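Tudor domain-containing protein 1 (Mus musculus, PDB 4B9W) binds Piwi proteins methylated on arginine through its Tudor domains, serving as a scaffold for piRNA biogenesis and transposon repression in the male germline. Local coordinates at the interface of chains A and B. Residues are numbered along the deposited sequence; one frame, centred on the assembly and turned at random. Chains: chain A/B, Tudor domain-containing protein 1.

The interface of chains A and B. Residues chain A 142-145; chain B 66-68, 90.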
ATOM      1  N   HIS A 142      -9.540  -3.358 -11.847  1.00 26.45           N
ATOM      2  CA  HIS A 142      -9.329  -2.210 -10.987  1.00 24.23           C
ATOM      3  C   HIS A 142     -10.646  -1.570 -10.763  1.00 20.55           C
ATOM      4  O   HIS A 142     -11.452  -1.480 -11.675  1.00 17.40           O
ATOM      5  CB  HIS A 142      -8.384  -1.204 -11.655  1.00 25.79           C
ATOM      6  CG  HIS A 142      -6.979  -1.727 -11.877  1.00 27.83           C
ATOM      7  ND1 HIS A 142      -6.102  -1.907 -10.867  1.00 29.30           N
ATOM      8  CD2 HIS A 142      -6.315  -2.103 -13.048  1.00 29.15           C
ATOM      9  CE1 HIS A 142      -4.935  -2.373 -11.361  1.00 30.54           C
ATOM     10  NE2 HIS A 142      -5.064  -2.493 -12.696  1.00 30.53           N
ATOM     11  N   TRP A 143     -10.870  -1.133  -9.530  1.00 18.53           N
ATOM     12  CA  TRP A 143     -12.042  -0.330  -9.199  1.00 17.92           C
ATOM     13  C   TRP A 143     -12.004   1.001  -9.912  1.00 16.94           C
ATOM     14  O   TRP A 143     -11.048   1.764  -9.751  1.00 17.96           O
ATOM     15  CB  TRP A 143     -12.098  -0.095  -7.693  1.00 16.66           C
ATOM     16  CG  TRP A 143     -12.176  -1.361  -6.893  1.00 16.02           C
ATOM     17  CD1 TRP A 143     -11.189  -1.913  -6.083  1.00 15.43           C
ATOM     18  CD2 TRP A 143     -13.313  -2.291  -6.796  1.00 15.42           C
ATOM     19  NE1 TRP A 143     -11.628  -3.075  -5.501  1.00 15.27           N
ATOM     20  CE2 TRP A 143     -12.894  -3.353  -5.881  1.00 15.73           C
ATOM     21  CE3 TRP A 143     -14.585  -2.341  -7.345  1.00 15.04           C
ATOM     22  CZ2 TRP A 143     -13.733  -4.413  -5.554  1.00 15.72           C
ATOM     23  CZ3 TRP A 143     -15.412  -3.406  -7.004  1.00 15.20           C
ATOM     24  CH2 TRP A 143     -14.994  -4.417  -6.131  1.00 15.44           C
ATOM     25  N   THR A 144     -13.024   1.298 -10.710  1.00 16.41           N
ATOM     26  CA  THR A 144     -13.098   2.587 -11.408  1.00 15.96           C
ATOM     27  C   THR A 144     -13.448   3.718 -10.433  1.00 16.01           C
ATOM     28  O   THR A 144     -14.046   3.455  -9.389  1.00 15.51           O
ATOM     29  CB  THR A 144     -14.155   2.553 -12.526  1.00 15.87           C
ATOM     30  OG1 THR A 144     -15.438   2.229 -11.965  1.00 15.45           O
ATOM     31  CG2 THR A 144     -13.773   1.528 -13.607  1.00 14.96           C
ATOM     32  N   LYS A 145     -13.042   4.955 -10.764  1.00 15.83           N
ATOM     33  CA  LYS A 145     -13.484   6.168 -10.054  1.00 15.94           C
ATOM     34  C   LYS A 145     -15.007   6.241  -9.972  1.00 15.76           C
ATOM     35  O   LYS A 145     -15.572   6.596  -8.939  1.00 15.28           O
ATOM     36  CB  LYS A 145     -13.023   7.434 -10.782  1.00 16.53           C
ATOM     37  CG  LYS A 145     -11.562   7.780 -10.667  1.00 16.41           C
ATOM     38  CD  LYS A 145     -11.275   9.137 -11.313  1.00 16.49           C
ATOM     39  CE  LYS A 145     -11.287   9.086 -12.833  1.00 16.70           C
ATOM     40  NZ  LYS A 145     -10.785  10.351 -13.428  1.00 16.57           N
TER
ATOM     41  N   ALA B  66      -6.819  10.520 -16.391  1.00 23.05           N
ATOM     42  CA  ALA B  66      -6.453   9.533 -15.353  1.00 21.63           C
ATOM     43  C   ALA B  66      -7.611   8.623 -14.932  1.00 20.10           C
ATOM     44  O   ALA B  66      -8.711   9.081 -14.632  1.00 20.45           O
ATOM     45  CB  ALA B  66      -5.831  10.218 -14.128  1.00 20.93           C
ATOM     46  N   GLU B  67      -7.342   7.322 -14.963  1.00 18.08           N
ATOM     47  CA  GLU B  67      -8.215   6.301 -14.442  1.00 17.10           C
ATOM     48  C   GLU B  67      -7.325   5.281 -13.718  1.00 16.10           C
ATOM     49  O   GLU B  67      -6.208   5.007 -14.154  1.00 14.33           O
ATOM     50  CB  GLU B  67      -9.016   5.643 -15.570  1.00 17.89           C
ATOM     51  CG  GLU B  67     -10.016   4.591 -15.095  1.00 18.84           C
ATOM     52  CD  GLU B  67     -11.066   5.131 -14.112  1.00 19.03           C
ATOM     53  OE1 GLU B  67     -12.038   5.770 -14.574  1.00 20.40           O
ATOM     54  OE2 GLU B  67     -10.929   4.907 -12.892  1.00 17.10           O
ATOM     55  N   ILE B  68      -7.826   4.746 -12.605  1.00 14.84           N
ATOM     56  CA  ILE B  68      -7.105   3.751 -11.807  1.00 14.35           C
ATOM     57  C   ILE B  68      -6.731   2.542 -12.649  1.00 14.43           C
ATOM     58  O   ILE B  68      -7.591   1.947 -13.309  1.00 13.60           O
ATOM     59  CB  ILE B  68      -7.952   3.260 -10.616  1.00 14.06           C
ATOM     60  CG1 ILE B  68      -8.277   4.422  -9.673  1.00 14.08           C
ATOM     61  CG2 ILE B  68      -7.230   2.148  -9.868  1.00 14.02           C
ATOM     62  CD1 ILE B  68      -7.102   5.334  -9.371  1.00 13.88           C
ATOM     63  N   ILE B  90      -5.690   8.409  -7.211  1.00 11.33           N
ATOM     64  CA  ILE B  90      -6.074   9.778  -7.555  1.00 10.99           C
ATOM     65  C   ILE B  90      -6.501  10.503  -6.272  1.00 10.48           C
ATOM     66  O   ILE B  90      -7.411  10.064  -5.554  1.00  9.70           O
ATOM     67  CB  ILE B  90      -7.208   9.845  -8.581  1.00 10.86           C
ATOM     68  CG1 ILE B  90      -6.818   9.128  -9.886  1.00 11.25           C
ATOM     69  CG2 ILE B  90      -7.591  11.304  -8.870  1.00 10.67           C
ATOM     70  CD1 ILE B  90      -8.005   8.942 -10.802  1.00 11.18           C
TER
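At the apolar centre the aliphatic stem of A:Lys145 crosses B:Ile90, at the end of strand 81-90, at about a right angle: the CD1 tip of B:Ile90 presses tightly on A:Lys145 CD, 3.3 Å away. Two copies of the extended Tudor domain TD3 meet here in one patch of a two-fold symmetric interface, which may or may not exist outside the crystal. Alongside, B:Ile68 turns its branch point to the loop of chain A. B:Ile68 CB lies 3.5 Å from the carbonyl O of A:Trp143, while CG2, anti to the backbone N, reaches CB of A:His142.

Further out, B:Glu67 extends with CG anti to its backbone N (chi1 -177°), then bends at chi2 (59°), bringing its carboxylate to the N-terminus of helix 145-155. There B:Glu67 OE2 accepts a hydrogen bond from the backbone N of A:Lys145 at 3.0 Å through its syn lone pair, in a nearly straight bond. B:Glu67 OE2 accepts a second from B:Ile68 N, above the carboxylate plane (3.1 Å); two amides grip this oxygen, which probably helps hold the bend. The helix start would probably stabilise the carboxylate's negative charge. A:Lys145 crosses B:Glu67 obliquely and forms no salt bridge with it, A:Lys145 NZ staying 4.9 Å from B:Glu67 OE1. Instead the lysine chain bends at chi3 (-74°), and the side-chain amine NZ of A:Lys145 donates to the backbone O of B:Ala66 at 2.7 Å, nearly along the C=O axis.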